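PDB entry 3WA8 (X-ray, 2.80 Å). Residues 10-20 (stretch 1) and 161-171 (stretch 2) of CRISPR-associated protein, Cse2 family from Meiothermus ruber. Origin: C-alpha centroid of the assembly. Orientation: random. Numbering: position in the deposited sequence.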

# COMPACT_ATOMS: atom_id res chain seq x y z
N ARG A 10 -11.85 -9.47 0.39
CA ARG A 10 -11.53 -9.41 1.80
C ARG A 10 -10.68 -8.19 2.17
O ARG A 10 -10.82 -7.65 3.26
CB ARG A 10 -10.86 -10.71 2.22
CG ARG A 10 -10.52 -10.82 3.68
CD ARG A 10 -9.47 -11.90 3.87
NE ARG A 10 -10.06 -13.23 4.00
CZ ARG A 10 -9.41 -14.37 3.71
NH1 ARG A 10 -8.17 -14.33 3.23
NH2 ARG A 10 -10.03 -15.54 3.88
N GLU A 11 -9.82 -7.75 1.27
CA GLU A 11 -9.00 -6.57 1.56
C GLU A 11 -9.81 -5.29 1.44
O GLU A 11 -9.61 -4.34 2.22
CB GLU A 11 -7.76 -6.50 0.67
CG GLU A 11 -6.82 -7.65 0.82
CD GLU A 11 -7.22 -8.83 -0.02
OE1 GLU A 11 -8.07 -8.65 -0.91
OE2 GLU A 11 -6.69 -9.94 0.22
N GLN A 12 -10.71 -5.24 0.46
CA GLN A 12 -11.68 -4.16 0.41
C GLN A 12 -12.46 -4.14 1.72
O GLN A 12 -12.54 -3.12 2.37
CB GLN A 12 -12.66 -4.30 -0.76
CG GLN A 12 -12.06 -3.97 -2.10
CD GLN A 12 -13.05 -4.04 -3.25
OE1 GLN A 12 -14.07 -4.77 -3.22
NE2 GLN A 12 -12.74 -3.28 -4.28
N ALA A 13 -13.03 -5.27 2.10
CA ALA A 13 -13.83 -5.30 3.30
C ALA A 13 -13.01 -4.78 4.47
O ALA A 13 -13.53 -4.06 5.33
CB ALA A 13 -14.30 -6.69 3.58
N PHE A 14 -11.73 -5.10 4.49
CA PHE A 14 -10.92 -4.74 5.61
C PHE A 14 -10.80 -3.22 5.70
O PHE A 14 -10.99 -2.62 6.77
CB PHE A 14 -9.56 -5.40 5.50
CG PHE A 14 -8.59 -4.99 6.57
CD1 PHE A 14 -8.82 -5.33 7.91
CD2 PHE A 14 -7.46 -4.24 6.25
CE1 PHE A 14 -7.93 -4.92 8.92
CE2 PHE A 14 -6.57 -3.85 7.23
CZ PHE A 14 -6.80 -4.19 8.57
N VAL A 15 -10.47 -2.61 4.57
CA VAL A 15 -10.27 -1.18 4.51
C VAL A 15 -11.56 -0.42 4.83
O VAL A 15 -11.55 0.47 5.65
CB VAL A 15 -9.68 -0.79 3.14
CG1 VAL A 15 -9.82 0.72 2.87
CG2 VAL A 15 -8.21 -1.25 3.08
N ARG A 16 -12.67 -0.80 4.21
CA ARG A 16 -13.97 -0.26 4.59
C ARG A 16 -14.19 -0.28 6.12
O ARG A 16 -14.66 0.70 6.70
CB ARG A 16 -15.08 -1.03 3.88
CG ARG A 16 -16.53 -0.64 4.23
CD ARG A 16 -17.52 -1.09 3.10
NE ARG A 16 -16.82 -1.08 1.79
CZ ARG A 16 -17.34 -1.45 0.61
NH1 ARG A 16 -18.61 -1.88 0.51
NH2 ARG A 16 -16.56 -1.38 -0.49
N TYR A 17 -13.83 -1.39 6.76
CA TYR A 17 -14.06 -1.60 8.17
C TYR A 17 -13.23 -0.63 8.98
O TYR A 17 -13.74 -0.01 9.92
CB TYR A 17 -13.72 -3.06 8.47
CG TYR A 17 -13.80 -3.60 9.89
CD1 TYR A 17 -14.95 -4.22 10.39
CD2 TYR A 17 -12.66 -3.62 10.68
CE1 TYR A 17 -14.97 -4.77 11.71
CE2 TYR A 17 -12.64 -4.15 11.96
CZ TYR A 17 -13.78 -4.73 12.49
OH TYR A 17 -13.67 -5.25 13.79
N LEU A 18 -11.96 -0.47 8.61
CA LEU A 18 -11.10 0.50 9.26
C LEU A 18 -11.69 1.91 9.13
O LEU A 18 -11.71 2.66 10.11
CB LEU A 18 -9.70 0.51 8.67
CG LEU A 18 -8.70 -0.63 8.77
CD1 LEU A 18 -7.56 -0.35 7.80
CD2 LEU A 18 -8.10 -0.73 10.12
N ARG A 19 -12.19 2.26 7.94
CA ARG A 19 -12.78 3.59 7.72
C ARG A 19 -14.01 3.82 8.57
O ARG A 19 -14.26 4.93 9.05
CB ARG A 19 -13.20 3.75 6.27
CG ARG A 19 -12.07 3.62 5.31
CD ARG A 19 -12.36 4.37 4.07
NE ARG A 19 -11.11 4.59 3.35
CZ ARG A 19 -10.85 4.08 2.15
NH1 ARG A 19 -11.74 3.33 1.54
NH2 ARG A 19 -9.71 4.34 1.57
N GLN A 20 -14.81 2.78 8.72
CA GLN A 20 -16.10 2.96 9.33
C GLN A 20 -16.01 2.85 10.83
O GLN A 20 -16.78 3.48 11.50
CB GLN A 20 -17.09 1.95 8.80
CG GLN A 20 -17.40 2.13 7.33
CD GLN A 20 -18.57 1.26 6.91
OE1 GLN A 20 -19.11 0.52 7.74
NE2 GLN A 20 -18.97 1.33 5.63
N TYR A 161 -4.26 3.24 -3.57
CA TYR A 161 -5.35 2.32 -3.33
C TYR A 161 -4.98 1.29 -2.26
O TYR A 161 -4.33 0.28 -2.53
CB TYR A 161 -5.83 1.67 -4.63
CG TYR A 161 -6.18 2.66 -5.70
CD1 TYR A 161 -7.50 2.93 -6.04
CD2 TYR A 161 -5.19 3.32 -6.42
CE1 TYR A 161 -7.84 3.86 -7.07
CE2 TYR A 161 -5.51 4.24 -7.45
CZ TYR A 161 -6.83 4.50 -7.76
OH TYR A 161 -7.11 5.38 -8.76
N TRP A 162 -5.40 1.55 -1.02
CA TRP A 162 -5.04 0.65 0.07
C TRP A 162 -5.48 -0.80 -0.08
O TRP A 162 -4.70 -1.70 0.19
CB TRP A 162 -5.50 1.22 1.38
CG TRP A 162 -5.00 2.58 1.57
CD1 TRP A 162 -5.68 3.73 1.34
CD2 TRP A 162 -3.69 2.96 2.03
NE1 TRP A 162 -4.89 4.82 1.65
CE2 TRP A 162 -3.66 4.38 2.06
CE3 TRP A 162 -2.55 2.25 2.42
CZ2 TRP A 162 -2.53 5.10 2.46
CZ3 TRP A 162 -1.43 2.97 2.83
CH2 TRP A 162 -1.44 4.38 2.85
N SER A 163 -6.70 -1.05 -0.52
CA SER A 163 -7.09 -2.45 -0.60
C SER A 163 -6.21 -3.21 -1.60
O SER A 163 -5.76 -4.33 -1.33
CB SER A 163 -8.57 -2.61 -0.89
OG SER A 163 -8.83 -2.26 -2.22
N GLU A 164 -5.93 -2.59 -2.74
CA GLU A 164 -5.03 -3.23 -3.69
C GLU A 164 -3.63 -3.37 -3.07
O GLU A 164 -2.98 -4.41 -3.26
CB GLU A 164 -5.00 -2.52 -5.05
CG GLU A 164 -6.06 -2.99 -6.06
CD GLU A 164 -7.45 -2.25 -5.94
OE1 GLU A 164 -7.72 -1.60 -4.89
OE2 GLU A 164 -8.27 -2.35 -6.91
N LEU A 165 -3.18 -2.37 -2.31
CA LEU A 165 -1.88 -2.45 -1.67
C LEU A 165 -1.79 -3.71 -0.79
O LEU A 165 -0.85 -4.54 -0.91
CB LEU A 165 -1.54 -1.20 -0.88
CG LEU A 165 -0.09 -1.16 -0.35
CD1 LEU A 165 0.92 -1.10 -1.48
CD2 LEU A 165 0.15 0.04 0.58
N LEU A 166 -2.80 -3.89 0.06
CA LEU A 166 -2.80 -5.04 0.96
C LEU A 166 -2.78 -6.36 0.20
O LEU A 166 -1.96 -7.23 0.51
CB LEU A 166 -3.97 -4.96 1.95
CG LEU A 166 -4.19 -6.16 2.84
CD1 LEU A 166 -2.97 -6.43 3.74
CD2 LEU A 166 -5.45 -5.96 3.63
N ARG A 167 -3.67 -6.50 -0.78
CA ARG A 167 -3.70 -7.69 -1.63
C ARG A 167 -2.31 -7.95 -2.23
O ARG A 167 -1.84 -9.09 -2.27
CB ARG A 167 -4.77 -7.54 -2.73
CG ARG A 167 -4.76 -8.59 -3.87
CD ARG A 167 -5.32 -8.01 -5.23
NE ARG A 167 -4.35 -8.16 -6.33
CZ ARG A 167 -4.53 -8.90 -7.45
NH1 ARG A 167 -5.68 -9.56 -7.68
NH2 ARG A 167 -3.57 -8.98 -8.38
N ASP A 168 -1.65 -6.87 -2.66
CA ASP A 168 -0.36 -6.98 -3.32
C ASP A 168 0.72 -7.38 -2.33
O ASP A 168 1.46 -8.34 -2.58
CB ASP A 168 0.00 -5.69 -4.05
CG ASP A 168 -0.64 -5.61 -5.43
OD1 ASP A 168 -1.10 -6.64 -5.96
OD2 ASP A 168 -0.68 -4.49 -6.00
N LEU A 169 0.79 -6.69 -1.20
CA LEU A 169 1.69 -7.13 -0.15
C LEU A 169 1.45 -8.57 0.24
O LEU A 169 2.41 -9.31 0.45
CB LEU A 169 1.58 -6.24 1.07
CG LEU A 169 2.00 -4.80 0.84
CD1 LEU A 169 1.84 -4.01 2.13
CD2 LEU A 169 3.44 -4.72 0.35
N LEU A 170 0.20 -9.03 0.31
CA LEU A 170 -0.02 -10.39 0.75
C LEU A 170 0.64 -11.36 -0.18
O LEU A 170 1.00 -12.45 0.23
CB LEU A 170 -1.50 -10.70 0.91
CG LEU A 170 -2.18 -10.12 2.15
CD1 LEU A 170 -3.67 -9.90 1.90
CD2 LEU A 170 -1.94 -10.94 3.44
N ALA A 171 0.84 -10.97 -1.44
CA ALA A 171 1.32 -11.91 -2.45
C ALA A 171 2.77 -11.68 -2.85
O ALA A 171 3.29 -12.32 -3.79
CB ALA A 171 0.41 -11.93 -3.65

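Two helices, far apart in sequence, pack by van der Waals contact at a steep crossing, with no hydrogen bond or salt bridge between them. Their axes approach to 8.3 Å at 130° between N-to-C directions, and the contact buries 401 Å² summed over both sides. The nearest CA pair is Gln12 CA and Ser163 CA, 5.0 Å apart, and a side chain as small as that of Ser163 fits such a close approach; it points toward the partner helix, and Ser163 CB sits 3.6 Å from Gln12 N. Ser163 OG makes a weak hydrogen bond within its own helix to Glu164 OE1 (3.0 Å).

Glu11 contributes the largest covered area, 89 Å², as a knob among Ser163, Leu166, Arg167 and Leu170. With chi1 m and chi2 p, its aliphatic portion sits in the hole: Glu11 CB is 3.6 Å from Ser163 O, and Glu11 CG is 3.6 Å from Leu166 CD2. The carboxylate is not paired with Arg167; Glu11 OE2 instead lies 3.5 Å from Leu170 CD1.

Buried apolar side chains extend the packing. Phe14 CD2 meets Leu166 CD2 at 3.7 Å, so this methyl touches both Glu11 and Phe14. One turn from Glu11, Val15 CG2 reaches Trp162 CB at 4.0 Å. Arg19 starts sideways, but its extended chain brings Arg19 NH2 within 4.1 Å of Trp162 CD1, an oblique approach.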